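Local coordinates for fusion DH (Streptomyces sp. MJ635-86F5, PDB 6K97), which is an engineered single-chain form of a split polyketide-synthase dehydratase, a double-hotdog lyase that probably dehydrates a carrier-bound intermediate in the biosynthesis of the macrolactam cremimycin, at residues S109-Q114 with I130-E135; P276-R281 with S321-P326; L54-H59 with L105-S110; G214-G219 with V236-S241. One frame throughout, in Å; residues are numbered along the deposited sequence.

Contact 1. Residues S109-Q114 with I130-E135; sequences SSSLLQ and IRSHGE
R131 and H133 both hold CG in the crowded position between backbone N and carbonyl carbon (chi1 71° and 75°), whereas Q114 and L112 set CG beside the backbone N; with these torsions the paired side chains extend alongside each other on one face. The strands form the antiparallel beta hairpin 110-117/126-134 in the N-terminal hotdog half of the fusion. Two hydrogen-bonded pairs fix the register: L112 N gives to H133 O at 2.9 Å and Q114 N to R131 O at 3.0 Å; H133 N and R131 N return them. L112 CB lies over one face of the H133 ring, with L112 CD1 3.8 Å from H133 CE1. H133 ND1 donates to G134 O at 2.7 Å, close to the ring plane but above the carbonyl plane, which restrains the ring's rotation. H133 NE2 bonds E30 of the second subunit, which would probably favour a charged imidazole. R131 NE weakly bonds Q114 OE1, whose position is less certain; stronger partners of Q114 and R131 are the carbonyls of G28 and E42 of the second subunit. On the other face L113 CD1 meets I130 CG2 at 4.1 Å, and S132 OG bonds H143. Past the strand end the poorly ordered E135 carboxylate salt-bridges R53 and takes a weak bond from S110 OG, while E135 N donates to S110 O, in the carbonyl plane, at 2.8 Å.

Contact 2. Residues P276-R281 with S321-P326; sequences PFALRR and SVALRP
The tight part of this antiparallel pair is the backbone of the bulge and the side where L279 meets V322. F277 N gives a nearly straight bond to A323 O at 3.0 Å, and A323 N one to A278 O at 2.8 Å; farther along, R280 and S321 exchange a reciprocal pair of backbone bonds. L279 CD2 packs alongside V322 CG2 at 4.0 Å, while P276 and L324 reach helix 252-266. Looser is the flank where the F277 ring and R325 lie. The ring, its CG in the crowded position (chi1 77°), has A278 CB over one face and an edge against L324 O. R325 crosses it at about a right angle, R325 CG 3.5 Å from F277 CD1, before bending at chi3; R325 CZ is 5.5 Å from the centroid of the F277 ring, at most a weak cation-pi attraction. An alanine at F277 would probably leave the R325 chain and A323 CB without their packing partner. The R280 side chain runs away from the partner strand on the exposed flank, but S321 OG is held by D299. Two residues, F277 and A278, opposite A323 make this a classic beta bulge, which shifts the register by one, in the C-terminal hotdog half of the fusion.

Contact 3. Residues L54-H59 with L105-S110; sequences LALREH and LSTQSS
A55 O accepts two backbone donors, both weak: E58 N at 3.0 Å and H59 N, which also bonds L56 O. These bonds curl the chain into a helix-like turn as it leaves strand 48-55, and the turn delivers L56 to the loop before strand 110-117. The L56 side chain, with CG anti to the backbone N (chi1 -163°), splits its branches: CD1 meets L105 CD1 obliquely at 4.1 Å, and CD2 lies against the S106 backbone and T107 CG2. L56 CB rests 3.5 Å from S106 O. L54 crosses L105 at about a right angle, L54 CG 4.0 Å from L105 CD2, and L62 closes on both L56 and L105. An alanine at L56 would probably lose the contacts with L105 and T107, loosening the seat of the loop. Beside this apolar patch A55 CB touches S110 CB at 3.6 Å. The loop contains a type I turn from S106 to S109, in which S106 OG takes a weak bond from Q108 N and shares another with S109 OG. On the exposed flank R57 bends at chi3 to bring CD within 3.4 Å of T107 O, which lies at the edge of the guanidinium, in its plane. With no hydrogen bond joining them, the two segments of this N-terminal hotdog half meet chiefly through leucine-to-leucine and side-chain-to-backbone van der Waals contact.

Contact 4. Residues G214-G219 with V236-S241; sequences GETFRG and VGAPAS. With SO4 (sulfate ion), chain C.
A238 CB sits against the E215 side chain, 3.6 Å from E215 CD; E215 places CG anti to the backbone N (chi1 -160°) and runs on extended, so its aliphatic length lies alongside the methyl group. Next to them the two backbones all but touch at G237. G237 CA approaches E215 O at 3.4 Å, T216 CA points its hydrogen at G237 O almost in line, also at 3.4 Å, and G237 N adds a weak bond to T216 O at 3.5 Å. A side chain on G237 would run into E215 O, so the absence of one permits this closeness. A238 then takes a left-handed backbone conformation before the 3-10 turn 239-241.

On the other side of the 3-10 turn 215-216 a sulfate ion, probably from the crystallisation liquor, has three donors. E215 N reaches O1 at 3.0 Å, and the R218 guanidinium grips two more oxygens with its paired amino groups, NH1 to O2 at 2.9 Å and NH2 to O4 at 3.2 Å, both nearly straight at 172°. E215 CA lies over a face of that guanidinium, and NH1 has a second partner in Y213 O, which helps position it.

Farther out, F217 N bonds G214 O at 3.0 Å and tightens the turn, while T216 N bonds D64 of the N-terminal half, a junction between parts of the engineered chain. F217 packs on helix 252-266 and H65. The two segments are loops at the ends of strands 220-226 and 229-235, and they meet as the open end of a beta hairpin does in the C-terminal hotdog half.

Contacts 1 and 3 lie in the N-terminal hotdog half of the fusion, contacts 4 and 2 in the C-terminal half. Along the chain contact 3 opens first, at 54-59, and its second segment runs into the first of contact 1; contact 4 follows, then contact 2. Contacts 1 and 3, centres about 10 Å apart, share S109 and S110, and strand 110-117 runs beside strand 48-55, with S111 O probably bonded to L54 N. Contact 4, about 18 Å from contact 3 between centres, comes within about 6 Å at the nearest atoms. Contact 2 lies about 23 Å from contact 1 between centres; its strand 273-284 pairs with strand 93-99, joining the two hotdog halves.

Contact 1. Residues S109-Q114 with I130-E135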
loop_
_atom_site.group_PDB
_atom_site.type_symbol
_atom_site.label_atom_id
_atom_site.label_comp_id
_atom_site.label_asym_id
_atom_site.label_seq_id
_atom_site.Cartn_x
_atom_site.Cartn_y
_atom_site.Cartn_z
ATOM N N SER A 109 -21.547 -0.603 -9.664
ATOM C CA SER A 109 -20.133 -0.973 -9.664
ATOM C C SER A 109 -19.341 -0.145 -8.689
ATOM O O SER A 109 -19.821 0.861 -8.151
ATOM C CB SER A 109 -19.532 -0.824 -11.050
ATOM O OG SER A 109 -19.214 0.546 -11.322
ATOM N N SER A 110 -18.125 -0.590 -8.442
ATOM C CA SER A 110 -17.262 0.063 -7.475
ATOM C C SER A 110 -15.831 -0.377 -7.686
ATOM O O SER A 110 -15.571 -1.528 -8.073
ATOM C CB SER A 110 -17.660 -0.273 -6.051
ATOM O OG SER A 110 -17.233 -1.587 -5.805
ATOM N N SER A 111 -14.910 0.563 -7.444
ATOM C CA SER A 111 -13.558 0.435 -7.916
ATOM C C SER A 111 -12.596 0.540 -6.738
ATOM O O SER A 111 -12.762 1.358 -5.856
ATOM C CB SER A 111 -13.275 1.558 -8.914
ATOM O OG SER A 111 -13.679 1.276 -10.235
ATOM N N LEU A 112 -11.548 -0.261 -6.758
ATOM C CA LEU A 112 -10.400 0.026 -5.918
ATOM C C LEU A 112 -9.595 1.135 -6.582
ATOM O O LEU A 112 -9.241 1.023 -7.718
ATOM C CB LEU A 112 -9.534 -1.198 -5.708
ATOM C CG LEU A 112 -10.224 -2.469 -5.215
ATOM C CD1 LEU A 112 -9.148 -3.424 -4.756
ATOM C CD2 LEU A 112 -11.229 -2.201 -4.094
ATOM N N LEU A 113 -9.302 2.185 -5.849
ATOM C CA LEU A 113 -8.561 3.352 -6.332
ATOM C C LEU A 113 -7.217 3.492 -5.598
ATOM O O LEU A 113 -7.139 3.416 -4.347
ATOM C CB LEU A 113 -9.398 4.591 -6.036
ATOM C CG LEU A 113 -8.788 5.873 -6.538
ATOM C CD1 LEU A 113 -8.663 5.884 -8.058
ATOM C CD2 LEU A 113 -9.622 7.063 -6.031
ATOM N N GLN A 114 -6.177 3.760 -6.361
ATOM C CA GLN A 114 -4.803 3.826 -5.835
ATOM C C GLN A 114 -4.005 4.979 -6.445
ATOM O O GLN A 114 -4.068 5.232 -7.648
ATOM C CB GLN A 114 -4.056 2.519 -6.033
ATOM C CG GLN A 114 -4.684 1.443 -5.144
ATOM C CD GLN A 114 -3.892 0.146 -4.971
ATOM O OE1 GLN A 114 -2.904 -0.146 -5.697
ATOM N NE2 GLN A 114 -4.347 -0.658 -4.001
ATOM N N ILE A 130 -1.935 7.171 -11.010
ATOM C CA ILE A 130 -3.282 6.899 -10.485
ATOM C C ILE A 130 -3.954 5.835 -11.339
ATOM O O ILE A 130 -3.957 5.881 -12.591
ATOM C CB ILE A 130 -4.149 8.142 -10.484
ATOM C CG1 ILE A 130 -3.443 9.312 -9.763
ATOM C CG2 ILE A 130 -5.462 7.842 -9.806
ATOM C CD1 ILE A 130 -4.156 10.654 -9.852
ATOM N N ARG A 131 -4.454 4.832 -10.662
ATOM C CA ARG A 131 -4.915 3.622 -11.308
ATOM C C ARG A 131 -6.071 3.025 -10.509
ATOM O O ARG A 131 -6.249 3.350 -9.331
ATOM C CB ARG A 131 -3.794 2.599 -11.409
ATOM C CG ARG A 131 -3.441 2.018 -10.033
ATOM C CD ARG A 131 -2.370 0.974 -10.038
ATOM N NE ARG A 131 -2.194 0.455 -8.687
ATOM C CZ ARG A 131 -1.386 -0.575 -8.368
ATOM N NH1 ARG A 131 -1.297 -0.955 -7.102
ATOM N NH2 ARG A 131 -0.684 -1.241 -9.295
ATOM N N SER A 132 -6.868 2.190 -11.165
ATOM C CA SER A 132 -8.004 1.545 -10.507
ATOM C C SER A 132 -8.342 0.246 -11.206
ATOM O O SER A 132 -7.810 -0.074 -12.297
ATOM C CB SER A 132 -9.260 2.427 -10.521
ATOM O OG SER A 132 -9.858 2.496 -11.815
ATOM N N HIS A 133 -9.193 -0.512 -10.549
ATOM C CA HIS A 133 -9.812 -1.641 -11.187
ATOM C C HIS A 133 -11.103 -1.970 -10.479
ATOM O O HIS A 133 -11.247 -1.701 -9.256
ATOM C CB HIS A 133 -8.856 -2.850 -11.294
ATOM C CG HIS A 133 -8.624 -3.601 -10.016
ATOM N ND1 HIS A 133 -9.636 -4.210 -9.316
ATOM C CD2 HIS A 133 -7.477 -3.943 -9.388
ATOM C CE1 HIS A 133 -9.132 -4.839 -8.275
ATOM N NE2 HIS A 133 -7.822 -4.689 -8.294
ATOM N N GLY A 134 -12.029 -2.571 -11.235
ATOM C CA GLY A 134 -13.334 -2.977 -10.692
ATOM C C GLY A 134 -13.169 -3.980 -9.537
ATOM O O GLY A 134 -12.238 -4.818 -9.525
ATOM N N GLU A 135 -14.071 -3.888 -8.559
ATOM C CA GLU A 135 -13.955 -4.673 -7.318
ATOM C C GLU A 135 -13.711 -6.165 -7.452
ATOM O O GLU A 135 -12.993 -6.717 -6.623
ATOM C CB GLU A 135 -15.149 -4.456 -6.396
ATOM C CG GLU A 135 -14.812 -3.598 -5.195
ATOM C CD GLU A 135 -15.718 -3.888 -4.017
ATOM O OE1 GLU A 135 -16.031 -5.075 -3.728
ATOM O OE2 GLU A 135 -16.126 -2.904 -3.373
#

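Contact 2. Residues P276-R281 with S321-P326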
loop_
_atom_site.group_PDB
_atom_site.type_symbol
_atom_site.label_atom_id
_atom_site.label_comp_id
_atom_site.label_asym_id
_atom_site.label_seq_id
_atom_site.Cartn_x
_atom_site.Cartn_y
_atom_site.Cartn_z
ATOM N N PRO A 276 -10.050 18.085 -20.590
ATOM C CA PRO A 276 -8.689 18.226 -20.119
ATOM C C PRO A 276 -7.949 16.944 -20.276
ATOM O O PRO A 276 -8.526 15.899 -20.048
ATOM C CB PRO A 276 -8.848 18.570 -18.630
ATOM C CG PRO A 276 -10.185 19.255 -18.551
ATOM C CD PRO A 276 -11.034 18.502 -19.564
ATOM N N PHE A 277 -6.699 17.008 -20.725
ATOM C CA PHE A 277 -5.829 15.811 -20.732
ATOM C C PHE A 277 -4.470 16.087 -20.106
ATOM O O PHE A 277 -3.764 15.160 -19.892
ATOM C CB PHE A 277 -5.612 15.197 -22.102
ATOM C CG PHE A 277 -4.645 15.934 -22.980
ATOM C CD1 PHE A 277 -5.062 17.049 -23.737
ATOM C CD2 PHE A 277 -3.334 15.505 -23.137
ATOM C CE1 PHE A 277 -4.182 17.705 -24.583
ATOM C CE2 PHE A 277 -2.453 16.170 -24.022
ATOM C CZ PHE A 277 -2.862 17.275 -24.699
ATOM N N ALA A 278 -4.053 17.342 -19.959
ATOM C CA ALA A 278 -2.698 17.606 -19.430
ATOM C C ALA A 278 -2.708 18.902 -18.647
ATOM O O ALA A 278 -3.347 19.866 -19.042
ATOM C CB ALA A 278 -1.642 17.653 -20.520
ATOM N N LEU A 279 -2.069 18.883 -17.493
ATOM C CA LEU A 279 -1.989 20.041 -16.629
ATOM C C LEU A 279 -0.523 20.201 -16.293
ATOM O O LEU A 279 0.166 19.225 -16.195
ATOM C CB LEU A 279 -2.814 19.816 -15.352
ATOM C CG LEU A 279 -4.317 19.870 -15.538
ATOM C CD1 LEU A 279 -4.897 18.483 -15.649
ATOM C CD2 LEU A 279 -5.004 20.603 -14.395
ATOM N N ARG A 280 -0.088 21.436 -16.070
ATOM C CA ARG A 280 1.290 21.784 -15.694
ATOM C C ARG A 280 1.297 22.821 -14.586
ATOM O O ARG A 280 0.593 23.834 -14.689
ATOM C CB ARG A 280 2.019 22.427 -16.848
ATOM C CG ARG A 280 2.315 21.530 -18.023
ATOM C CD ARG A 280 2.851 22.394 -19.189
ATOM N NE ARG A 280 3.155 21.544 -20.333
ATOM C CZ ARG A 280 4.206 20.725 -20.399
ATOM N NH1 ARG A 280 4.398 19.974 -21.477
ATOM N NH2 ARG A 280 5.075 20.648 -19.405
ATOM N N ARG A 281 2.132 22.595 -13.566
ATOM C CA ARG A 281 2.380 23.594 -12.517
ATOM C C ARG A 281 1.114 23.959 -11.727
ATOM O O ARG A 281 0.680 25.127 -11.667
ATOM C CB ARG A 281 3.119 24.826 -13.076
ATOM C CG ARG A 281 4.623 24.565 -13.269
ATOM C CD ARG A 281 5.351 25.452 -14.304
ATOM N NE ARG A 281 4.796 26.821 -14.476
ATOM C CZ ARG A 281 4.176 27.324 -15.571
ATOM N NH1 ARG A 281 3.764 28.592 -15.540
ATOM N NH2 ARG A 281 3.976 26.604 -16.692
ATOM N N SER A 321 -0.821 25.593 -16.587
ATOM C CA SER A 321 -1.404 25.325 -17.897
ATOM C C SER A 321 -2.400 24.192 -17.815
ATOM O O SER A 321 -2.162 23.229 -17.097
ATOM C CB SER A 321 -0.286 24.980 -18.904
ATOM O OG SER A 321 -0.828 24.866 -20.197
ATOM N N VAL A 322 -3.517 24.323 -18.540
ATOM C CA VAL A 322 -4.459 23.209 -18.705
ATOM C C VAL A 322 -4.728 23.053 -20.171
ATOM O O VAL A 322 -5.239 24.007 -20.774
ATOM C CB VAL A 322 -5.827 23.454 -18.094
ATOM C CG1 VAL A 322 -6.686 22.189 -18.260
ATOM C CG2 VAL A 322 -5.702 23.809 -16.648
ATOM N N ALA A 323 -4.411 21.871 -20.729
ATOM C CA ALA A 323 -4.542 21.617 -22.168
ATOM C C ALA A 323 -5.773 20.735 -22.422
ATOM O O ALA A 323 -5.966 19.734 -21.735
ATOM C CB ALA A 323 -3.308 20.910 -22.689
ATOM N N LEU A 324 -6.607 21.109 -23.392
ATOM C CA LEU A 324 -7.794 20.288 -23.749
ATOM C C LEU A 324 -7.609 19.582 -25.071
ATOM O O LEU A 324 -6.849 20.026 -25.905
ATOM C CB LEU A 324 -9.081 21.119 -23.787
ATOM C CG LEU A 324 -9.718 21.508 -22.435
ATOM C CD1 LEU A 324 -8.812 22.498 -21.745
ATOM C CD2 LEU A 324 -11.094 22.157 -22.620
ATOM N N ARG A 325 -8.322 18.491 -25.272
ATOM C CA ARG A 325 -8.250 17.764 -26.561
ATOM C C ARG A 325 -9.612 17.183 -26.955
ATOM O O ARG A 325 -10.452 17.021 -26.115
ATOM C CB ARG A 325 -7.206 16.634 -26.537
ATOM C CG ARG A 325 -7.591 15.554 -25.555
ATOM C CD ARG A 325 -6.644 14.374 -25.401
ATOM N NE ARG A 325 -6.256 13.820 -26.686
ATOM C CZ ARG A 325 -5.833 12.578 -26.889
ATOM N NH1 ARG A 325 -5.762 11.679 -25.902
ATOM N NH2 ARG A 325 -5.488 12.217 -28.131
ATOM N N PRO A 326 -9.781 16.831 -28.228
ATOM C CA PRO A 326 -11.035 16.271 -28.731
ATOM C C PRO A 326 -11.183 14.868 -28.250
ATOM O O PRO A 326 -10.234 14.133 -28.273
ATOM C CB PRO A 326 -10.845 16.235 -30.266
ATOM C CG PRO A 326 -9.606 17.010 -30.581
ATOM C CD PRO A 326 -8.776 16.970 -29.320
#

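Contact 3. Residues L54-H59 with L105-S110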
loop_
_atom_site.group_PDB
_atom_site.type_symbol
_atom_site.label_atom_id
_atom_site.label_comp_id
_atom_site.label_asym_id
_atom_site.label_seq_id
_atom_site.Cartn_x
_atom_site.Cartn_y
_atom_site.Cartn_z
ATOM N N LEU A 54 -13.920 3.463 -4.478
ATOM C CA LEU A 54 -14.715 4.425 -5.208
ATOM C C LEU A 54 -16.004 3.853 -5.814
ATOM O O LEU A 54 -15.990 3.094 -6.792
ATOM C CB LEU A 54 -13.855 5.038 -6.274
ATOM C CG LEU A 54 -14.418 6.291 -6.915
ATOM C CD1 LEU A 54 -14.995 7.265 -5.908
ATOM C CD2 LEU A 54 -13.268 6.917 -7.659
ATOM N N ALA A 55 -17.131 4.230 -5.207
ATOM C CA ALA A 55 -18.446 3.750 -5.608
ATOM C C ALA A 55 -19.424 4.903 -5.773
ATOM O O ALA A 55 -19.575 5.731 -4.926
ATOM C CB ALA A 55 -18.985 2.761 -4.584
ATOM N N LEU A 56 -20.134 4.927 -6.873
ATOM C CA LEU A 56 -21.054 6.014 -7.130
ATOM C C LEU A 56 -22.093 6.122 -6.018
ATOM O O LEU A 56 -22.503 7.213 -5.683
ATOM C CB LEU A 56 -21.687 5.822 -8.494
ATOM C CG LEU A 56 -22.356 7.037 -9.111
ATOM C CD1 LEU A 56 -21.449 8.220 -9.170
ATOM C CD2 LEU A 56 -22.884 6.681 -10.492
ATOM N N ARG A 57 -22.489 4.998 -5.426
ATOM C CA ARG A 57 -23.502 4.995 -4.378
ATOM C C ARG A 57 -23.034 5.716 -3.144
ATOM O O ARG A 57 -23.848 6.314 -2.456
ATOM C CB ARG A 57 -23.885 3.564 -4.002
ATOM C CG ARG A 57 -24.549 2.805 -5.143
ATOM C CD ARG A 57 -24.894 1.365 -4.770
ATOM N NE ARG A 57 -26.220 1.261 -4.160
ATOM C CZ ARG A 57 -27.350 0.920 -4.792
ATOM N NH1 ARG A 57 -27.371 0.621 -6.095
ATOM N NH2 ARG A 57 -28.486 0.879 -4.096
ATOM N N GLU A 58 -21.739 5.653 -2.823
ATOM C CA GLU A 58 -21.220 6.432 -1.698
ATOM C C GLU A 58 -20.939 7.883 -2.074
ATOM O O GLU A 58 -20.674 8.676 -1.200
ATOM C CB GLU A 58 -19.937 5.818 -1.124
ATOM C CG GLU A 58 -20.030 4.391 -0.572
ATOM C CD GLU A 58 -18.653 3.765 -0.383
ATOM O OE1 GLU A 58 -17.641 4.376 -0.782
ATOM O OE2 GLU A 58 -18.559 2.646 0.146
ATOM N N HIS A 59 -20.915 8.222 -3.362
ATOM C CA HIS A 59 -20.513 9.565 -3.800
ATOM C C HIS A 59 -21.462 10.077 -4.870
ATOM O O HIS A 59 -21.047 10.347 -5.991
ATOM C CB HIS A 59 -19.071 9.584 -4.350
ATOM C CG HIS A 59 -18.005 9.513 -3.302
ATOM N ND1 HIS A 59 -17.194 8.407 -3.141
ATOM C CD2 HIS A 59 -17.591 10.418 -2.380
ATOM C CE1 HIS A 59 -16.335 8.629 -2.157
ATOM N NE2 HIS A 59 -16.553 9.845 -1.683
ATOM N N LEU A 105 -17.929 5.490 -13.805
ATOM C CA LEU A 105 -18.677 5.112 -12.601
ATOM C C LEU A 105 -20.099 4.743 -13.010
ATOM O O LEU A 105 -20.659 5.335 -13.955
ATOM C CB LEU A 105 -18.724 6.255 -11.617
ATOM C CG LEU A 105 -17.388 6.712 -11.030
ATOM C CD1 LEU A 105 -17.488 8.062 -10.353
ATOM C CD2 LEU A 105 -16.814 5.713 -10.075
ATOM N N SER A 106 -20.655 3.765 -12.301
ATOM C CA SER A 106 -22.074 3.461 -12.394
ATOM C C SER A 106 -22.598 3.013 -11.033
ATOM O O SER A 106 -21.813 2.729 -10.131
ATOM C CB SER A 106 -22.325 2.384 -13.451
ATOM O OG SER A 106 -22.035 1.094 -12.933
ATOM N N THR A 107 -23.915 2.920 -10.900
ATOM C CA THR A 107 -24.505 2.617 -9.589
ATOM C C THR A 107 -24.312 1.161 -9.248
ATOM O O THR A 107 -24.437 0.777 -8.118
ATOM C CB THR A 107 -26.007 2.956 -9.515
ATOM O OG1 THR A 107 -26.682 2.321 -10.584
ATOM C CG2 THR A 107 -26.254 4.463 -9.617
ATOM N N GLN A 108 -24.034 0.335 -10.244
ATOM C CA GLN A 108 -23.933 -1.103 -10.037
ATOM C C GLN A 108 -22.488 -1.543 -9.780
ATOM O O GLN A 108 -22.225 -2.731 -9.695
ATOM C CB GLN A 108 -24.517 -1.844 -11.256
ATOM C CG GLN A 108 -26.057 -1.851 -11.325
ATOM C CD GLN A 108 -26.713 -2.616 -10.160
ATOM O OE1 GLN A 108 -26.835 -3.844 -10.188
ATOM N NE2 GLN A 108 -27.124 -1.887 -9.129
ATOM N N SER A 109 -21.547 -0.603 -9.664
ATOM C CA SER A 109 -20.133 -0.973 -9.664
ATOM C C SER A 109 -19.341 -0.145 -8.689
ATOM O O SER A 109 -19.821 0.861 -8.151
ATOM C CB SER A 109 -19.532 -0.824 -11.050
ATOM O OG SER A 109 -19.214 0.546 -11.322
ATOM N N SER A 110 -18.125 -0.590 -8.442
ATOM C CA SER A 110 -17.262 0.063 -7.475
ATOM C C SER A 110 -15.831 -0.377 -7.686
ATOM O O SER A 110 -15.571 -1.528 -8.073
ATOM C CB SER A 110 -17.660 -0.273 -6.051
ATOM O OG SER A 110 -17.233 -1.587 -5.805
#

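Contact 4. Residues G214-G219 with V236-S241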
loop_
_atom_site.group_PDB
_atom_site.type_symbol
_atom_site.label_atom_id
_atom_site.label_comp_id
_atom_site.label_asym_id
_atom_site.label_seq_id
_atom_site.Cartn_x
_atom_site.Cartn_y
_atom_site.Cartn_z
ATOM N N GLY A 214 -24.805 17.982 -13.943
ATOM C CA GLY A 214 -25.831 18.123 -12.934
ATOM C C GLY A 214 -25.487 19.231 -11.939
ATOM O O GLY A 214 -24.499 19.956 -12.086
ATOM N N GLU A 215 -26.316 19.347 -10.915
ATOM C CA GLU A 215 -26.339 20.504 -10.067
ATOM C C GLU A 215 -25.006 20.766 -9.382
ATOM O O GLU A 215 -24.549 21.922 -9.297
ATOM C CB GLU A 215 -27.503 20.424 -9.086
ATOM C CG GLU A 215 -27.837 21.813 -8.553
ATOM C CD GLU A 215 -29.019 21.835 -7.599
ATOM O OE1 GLU A 215 -29.767 20.806 -7.516
ATOM O OE2 GLU A 215 -29.162 22.896 -6.941
ATOM N N THR A 216 -24.359 19.713 -8.919
ATOM C CA THR A 216 -23.095 19.913 -8.217
ATOM C C THR A 216 -21.989 20.514 -9.068
ATOM O O THR A 216 -21.067 21.166 -8.537
ATOM C CB THR A 216 -22.513 18.605 -7.666
ATOM O OG1 THR A 216 -23.487 17.932 -6.869
ATOM C CG2 THR A 216 -21.303 18.944 -6.786
ATOM N N PHE A 217 -22.039 20.228 -10.373
ATOM C CA PHE A 217 -21.027 20.694 -11.297
ATOM C C PHE A 217 -21.451 21.899 -12.077
ATOM O O PHE A 217 -20.761 22.298 -12.961
ATOM C CB PHE A 217 -20.574 19.575 -12.232
ATOM C CG PHE A 217 -19.663 18.602 -11.568
ATOM C CD1 PHE A 217 -20.172 17.645 -10.700
ATOM C CD2 PHE A 217 -18.303 18.674 -11.750
ATOM C CE1 PHE A 217 -19.345 16.772 -10.044
ATOM C CE2 PHE A 217 -17.462 17.814 -11.082
ATOM C CZ PHE A 217 -17.993 16.850 -10.227
ATOM N N ARG A 218 -22.543 22.540 -11.714
ATOM C CA ARG A 218 -22.910 23.799 -12.375
ATOM C C ARG A 218 -22.519 24.911 -11.410
ATOM O O ARG A 218 -23.363 25.635 -10.913
ATOM C CB ARG A 218 -24.393 23.852 -12.685
ATOM C CG ARG A 218 -24.810 22.946 -13.806
ATOM C CD ARG A 218 -26.065 23.451 -14.496
ATOM N NE ARG A 218 -27.190 23.393 -13.573
ATOM C CZ ARG A 218 -27.945 22.312 -13.350
ATOM N NH1 ARG A 218 -27.705 21.139 -13.935
ATOM N NH2 ARG A 218 -28.932 22.374 -12.471
ATOM N N GLY A 219 -21.224 25.040 -11.165
ATOM C CA GLY A 219 -20.694 25.959 -10.166
ATOM C C GLY A 219 -20.268 27.316 -10.667
ATOM O O GLY A 219 -19.990 28.188 -9.881
ATOM N N VAL A 236 -19.401 25.894 -5.092
ATOM C CA VAL A 236 -19.791 24.490 -5.228
ATOM C C VAL A 236 -21.314 24.439 -5.382
ATOM O O VAL A 236 -22.055 24.903 -4.490
ATOM C CB VAL A 236 -19.366 23.650 -3.999
ATOM C CG1 VAL A 236 -19.730 22.186 -4.202
ATOM C CG2 VAL A 236 -17.879 23.779 -3.769
ATOM N N GLY A 237 -21.776 23.887 -6.503
ATOM C CA GLY A 237 -23.208 23.754 -6.771
ATOM C C GLY A 237 -23.863 22.736 -5.849
ATOM O O GLY A 237 -23.222 21.775 -5.427
ATOM N N ALA A 238 -25.121 22.974 -5.481
ATOM C CA ALA A 238 -25.887 22.050 -4.616
ATOM C C ALA A 238 -25.098 21.579 -3.389
ATOM O O ALA A 238 -24.801 20.378 -3.254
ATOM C CB ALA A 238 -26.373 20.860 -5.431
ATOM N N PRO A 239 -24.749 22.524 -2.486
ATOM C CA PRO A 239 -23.831 22.241 -1.355
ATOM C C PRO A 239 -24.209 20.993 -0.532
ATOM O O PRO A 239 -23.381 20.081 -0.327
ATOM C CB PRO A 239 -23.929 23.508 -0.490
ATOM C CG PRO A 239 -24.444 24.589 -1.399
ATOM C CD PRO A 239 -25.223 23.929 -2.494
ATOM N N ALA A 240 -25.465 20.938 -0.109
ATOM C CA ALA A 240 -25.971 19.821 0.702
ATOM C C ALA A 240 -25.792 18.438 0.057
ATOM O O ALA A 240 -26.062 17.430 0.694
ATOM C CB ALA A 240 -27.444 20.048 1.053
ATOM N N SER A 241 -25.333 18.387 -1.192
ATOM C CA SER A 241 -25.231 17.119 -1.913
ATOM C C SER A 241 -23.807 16.612 -2.218
ATOM O O SER A 241 -23.674 15.582 -2.887
ATOM C CB SER A 241 -26.070 17.198 -3.198
ATOM O OG SER A 241 -27.454 17.077 -2.907
HETATM S S SO4 C . -29.932 18.496 -12.269
HETATM O O1 SO4 C . -28.872 17.923 -11.380
HETATM O O2 SO4 C . -29.376 18.784 -13.613
HETATM O O3 SO4 C . -31.016 17.490 -12.444
HETATM O O4 SO4 C . -30.518 19.757 -11.706
#